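Local coordinates for transcriptional regulator (Rhodococcus jostii, PDB 5CYV), which probably binds DNA as a MarR-family transcriptional regulator and holds p-coumaroyl-CoA as its bound ligand, at residues S67-V70 with G71-D74; G123-D126 with T127-N130. All coordinates share one frame; numbering follows the deposited sequence.

Interaction 1: S67-V70 with G71-D74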
loop_
_atom_site.group_PDB
_atom_site.type_symbol
_atom_site.label_atom_id
_atom_site.label_comp_id
_atom_site.label_asym_id
_atom_site.label_seq_id
_atom_site.Cartn_x
_atom_site.Cartn_y
_atom_site.Cartn_z
ATOM N N SER B 67 18.362 3.145 -8.292
ATOM C CA SER B 67 18.199 3.595 -9.676
ATOM C C SER B 67 16.825 4.208 -9.885
ATOM O O SER B 67 16.622 5.010 -10.811
ATOM C CB SER B 67 18.376 2.412 -10.638
ATOM O OG SER B 67 17.376 1.430 -10.444
ATOM N N GLN B 68 15.877 3.835 -9.041
ATOM C CA GLN B 68 14.490 4.328 -9.213
ATOM C C GLN B 68 14.318 5.703 -8.604
ATOM O O GLN B 68 13.333 6.363 -8.822
ATOM C CB GLN B 68 13.464 3.333 -8.628
ATOM C CG GLN B 68 13.480 2.033 -9.425
ATOM C CD GLN B 68 12.129 1.264 -9.460
ATOM O OE1 GLN B 68 11.077 1.763 -9.069
ATOM N NE2 GLN B 68 12.202 0.018 -9.920
ATOM N N ILE B 69 15.319 6.162 -7.856
ATOM C CA ILE B 69 15.212 7.443 -7.188
ATOM C C ILE B 69 15.782 8.557 -8.074
ATOM O O ILE B 69 15.335 9.716 -7.931
ATOM C CB ILE B 69 16.033 7.416 -5.805
ATOM C CG1 ILE B 69 15.482 6.327 -4.881
ATOM C CG2 ILE B 69 16.073 8.756 -5.053
ATOM C CD1 ILE B 69 14.001 6.458 -4.638
ATOM N N VAL B 70 16.668 8.206 -9.019
ATOM C CA VAL B 70 17.352 9.229 -9.804
ATOM C C VAL B 70 16.362 10.152 -10.524
ATOM O O VAL B 70 16.512 11.380 -10.468
ATOM C CB VAL B 70 18.273 8.576 -10.809
ATOM C CG1 VAL B 70 18.940 9.630 -11.695
ATOM C CG2 VAL B 70 19.321 7.756 -10.072
ATOM N N GLY B 71 15.348 9.566 -11.172
ATOM C CA GLY B 71 14.384 10.376 -11.907
ATOM C C GLY B 71 13.476 11.240 -11.064
ATOM O O GLY B 71 13.019 12.293 -11.489
ATOM N N LEU B 72 13.190 10.791 -9.833
ATOM C CA LEU B 72 12.445 11.592 -8.890
ATOM C C LEU B 72 13.242 12.823 -8.475
ATOM O O LEU B 72 12.693 13.920 -8.416
ATOM C CB LEU B 72 12.143 10.789 -7.628
ATOM C CG LEU B 72 11.388 9.492 -7.880
ATOM C CD1 LEU B 72 11.277 8.723 -6.638
ATOM C CD2 LEU B 72 9.945 9.812 -8.390
ATOM N N VAL B 73 14.532 12.606 -8.203
ATOM C CA VAL B 73 15.420 13.742 -7.915
ATOM C C VAL B 73 15.518 14.646 -9.131
ATOM O O VAL B 73 15.469 15.892 -8.963
ATOM C CB VAL B 73 16.799 13.267 -7.434
ATOM C CG1 VAL B 73 17.756 14.465 -7.258
ATOM C CG2 VAL B 73 16.621 12.442 -6.114
ATOM N N ASP B 74 15.585 14.082 -10.357
ATOM C CA ASP B 74 15.645 14.940 -11.541
ATOM C C ASP B 74 14.404 15.830 -11.610
ATOM O O ASP B 74 14.480 16.998 -11.991
ATOM C CB ASP B 74 15.731 14.101 -12.831
ATOM C CG ASP B 74 17.064 13.366 -13.017
ATOM O OD1 ASP B 74 18.076 13.678 -12.355
ATOM O OD2 ASP B 74 17.075 12.457 -13.914
HETATM O O HOH W 1 15.023 6.853 -11.917
#
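Val70 O takes the backbone N-H of Asp74 at 2.9 Å and also receives a weak hydrogen bond from Arg84 NH2 of strand 82-87. Asp74 keeps its carboxylate beside its own backbone N (chi1 -70°), alongside Val70, where OD1 forms a salt bridge with Arg84; one arginine therefore meets both the first turn of the helix and its acidic side chain. Val73 N bonds to Ile69 O at 3.0 Å, almost straight (169°). Flanking this bond, methyl CG2 of Val73 lies 3.9 Å from CG2 of Ile69, whose side chain is buried against helix 55-62. One residue earlier, Leu72 CD1 approaches Ile69 CD1 to 4.1 Å, and the Leu72 side chain also packs on Arg38 and Val42 of helix 37-47. An alanine here is likely to open a gap between Ile69 and helix 37-47, depriving the Ile69 CD1 methyl of its contact with the leucine. Where the helix begins, a water donates to Ser67 O and accepts from Gly71 N (2.8 Å). This is the first turn of helix 70-78, which follows helix 55-62 in the helix-turn-helix of a MarR winged-helix domain and probably serves as its recognition helix.

Interaction 2: G123-D126 with T127-N130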
loop_
_atom_site.group_PDB
_atom_site.type_symbol
_atom_site.label_atom_id
_atom_site.label_comp_id
_atom_site.label_asym_id
_atom_site.label_seq_id
_atom_site.Cartn_x
_atom_site.Cartn_y
_atom_site.Cartn_z
ATOM N N GLY B 123 -9.659 8.991 14.116
ATOM C CA GLY B 123 -10.567 8.363 15.062
ATOM C C GLY B 123 -10.058 7.108 15.737
ATOM O O GLY B 123 -10.756 6.521 16.552
ATOM N N ILE B 124 -8.850 6.707 15.421
ATOM C CA ILE B 124 -8.339 5.460 16.020
ATOM C C ILE B 124 -7.688 5.757 17.378
ATOM O O ILE B 124 -6.935 6.703 17.484
ATOM C CB ILE B 124 -7.316 4.792 15.090
ATOM C CG1 ILE B 124 -7.894 4.569 13.689
ATOM C CG2 ILE B 124 -6.885 3.402 15.655
ATOM C CD1 ILE B 124 -6.839 4.079 12.693
ATOM N N PRO B 125 -7.948 4.912 18.394
ATOM C CA PRO B 125 -7.306 5.189 19.690
ATOM C C PRO B 125 -5.780 5.233 19.568
ATOM O O PRO B 125 -5.200 4.413 18.824
ATOM C CB PRO B 125 -7.742 4.003 20.556
ATOM C CG PRO B 125 -9.070 3.558 19.966
ATOM C CD PRO B 125 -8.827 3.731 18.450
ATOM N N ASP B 126 -5.145 6.128 20.342
ATOM C CA ASP B 126 -3.704 6.348 20.221
ATOM C C ASP B 126 -2.970 5.043 20.505
ATOM O O ASP B 126 -1.979 4.742 19.842
ATOM C CB ASP B 126 -3.179 7.405 21.212
ATOM C CG ASP B 126 -3.626 8.811 20.877
ATOM O OD1 ASP B 126 -3.917 9.079 19.690
ATOM O OD2 ASP B 126 -3.678 9.631 21.831
ATOM N N THR B 127 -3.442 4.272 21.471
ATOM C CA THR B 127 -2.708 3.059 21.803
ATOM C C THR B 127 -2.749 2.006 20.684
ATOM O O THR B 127 -1.826 1.194 20.477
ATOM C CB THR B 127 -3.236 2.484 23.136
ATOM O OG1 THR B 127 -2.267 1.570 23.642
ATOM C CG2 THR B 127 -4.596 1.775 22.996
ATOM N N VAL B 128 -3.839 2.016 19.927
ATOM C CA VAL B 128 -3.965 1.179 18.738
ATOM C C VAL B 128 -3.083 1.634 17.587
ATOM O O VAL B 128 -2.440 0.789 16.938
ATOM C CB VAL B 128 -5.447 1.116 18.323
ATOM C CG1 VAL B 128 -5.634 0.324 17.032
ATOM C CG2 VAL B 128 -6.226 0.420 19.410
ATOM N N VAL B 129 -3.072 2.938 17.325
ATOM C CA VAL B 129 -2.159 3.502 16.317
ATOM C C VAL B 129 -0.726 3.207 16.665
ATOM O O VAL B 129 0.063 2.860 15.786
ATOM C CB VAL B 129 -2.322 5.008 16.212
ATOM C CG1 VAL B 129 -1.289 5.577 15.180
ATOM C CG2 VAL B 129 -3.755 5.280 15.751
ATOM N N ASN B 130 -0.364 3.365 17.927
ATOM C CA ASN B 130 1.005 3.201 18.309
ATOM C C ASN B 130 1.423 1.764 18.043
ATOM O O ASN B 130 2.558 1.479 17.631
ATOM C CB ASN B 130 1.227 3.527 19.782
ATOM C CG ASN B 130 1.127 5.033 20.084
ATOM O OD1 ASN B 130 1.204 5.847 19.155
ATOM N ND2 ASN B 130 0.917 5.399 21.361
#
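Ile124 lies across both Val128 and Val129, its side chain at roughly a right angle to each. One methyl does most of the touching: Ile124 CG2 reaches CG1 of Val128 at 3.6 Å and CG2 of Val129 at 3.7 Å. A chi1 of -54° sets the longer CG1 branch of Ile124 beside its backbone N and turns CG2 to the helix. The two valines answer with different branches, Val128 with CG1, trans to its backbone N, and Val129 with CG2, which sits beside its backbone N. Pro125 adds a looser apolar contact, its ring CB 4.1 Å from Val128 CG2. Since Pro125 is the N-cap of helix 126-140, the pairing of Ile124 just before it with Val129 four residues after it is a hydrophobic staple. Two members of the cluster also pack on the second subunit, Ile124 against Ile139 and Val128 against Thr135 of that chain, so the helix start also belongs to the dimer interface. In the backbone of the same turn, Pro125 O accepts Val129 N at 3.0 Å, nearly straight at 168°, and Val128 N in a weak, strongly bent bond. Asn130 N donates to Asp126 O at 2.9 Å; the Asn130 amide folds back alongside that oxygen, and its OD1 accepts a hydrogen bond from Arg133.

From the N terminus, the chain passes through helices 11-30, 37-47 and 55-62 before reaching interaction 1, which joins the turn after helix 55-62 to the start of helix 70-78. It then forms the antiparallel strands 82-87 and 94-98 and runs along helix 100-121 into interaction 2, where the next loop turns into helix 126-140. Each contact closes one short local turn, and they follow in series, neither nesting nor crossing. They lie on opposite sides of the chain's centre, their own centres about 35 Å apart: interaction 1 belongs to the probable DNA-binding region, interaction 2 to the helical dimer interface.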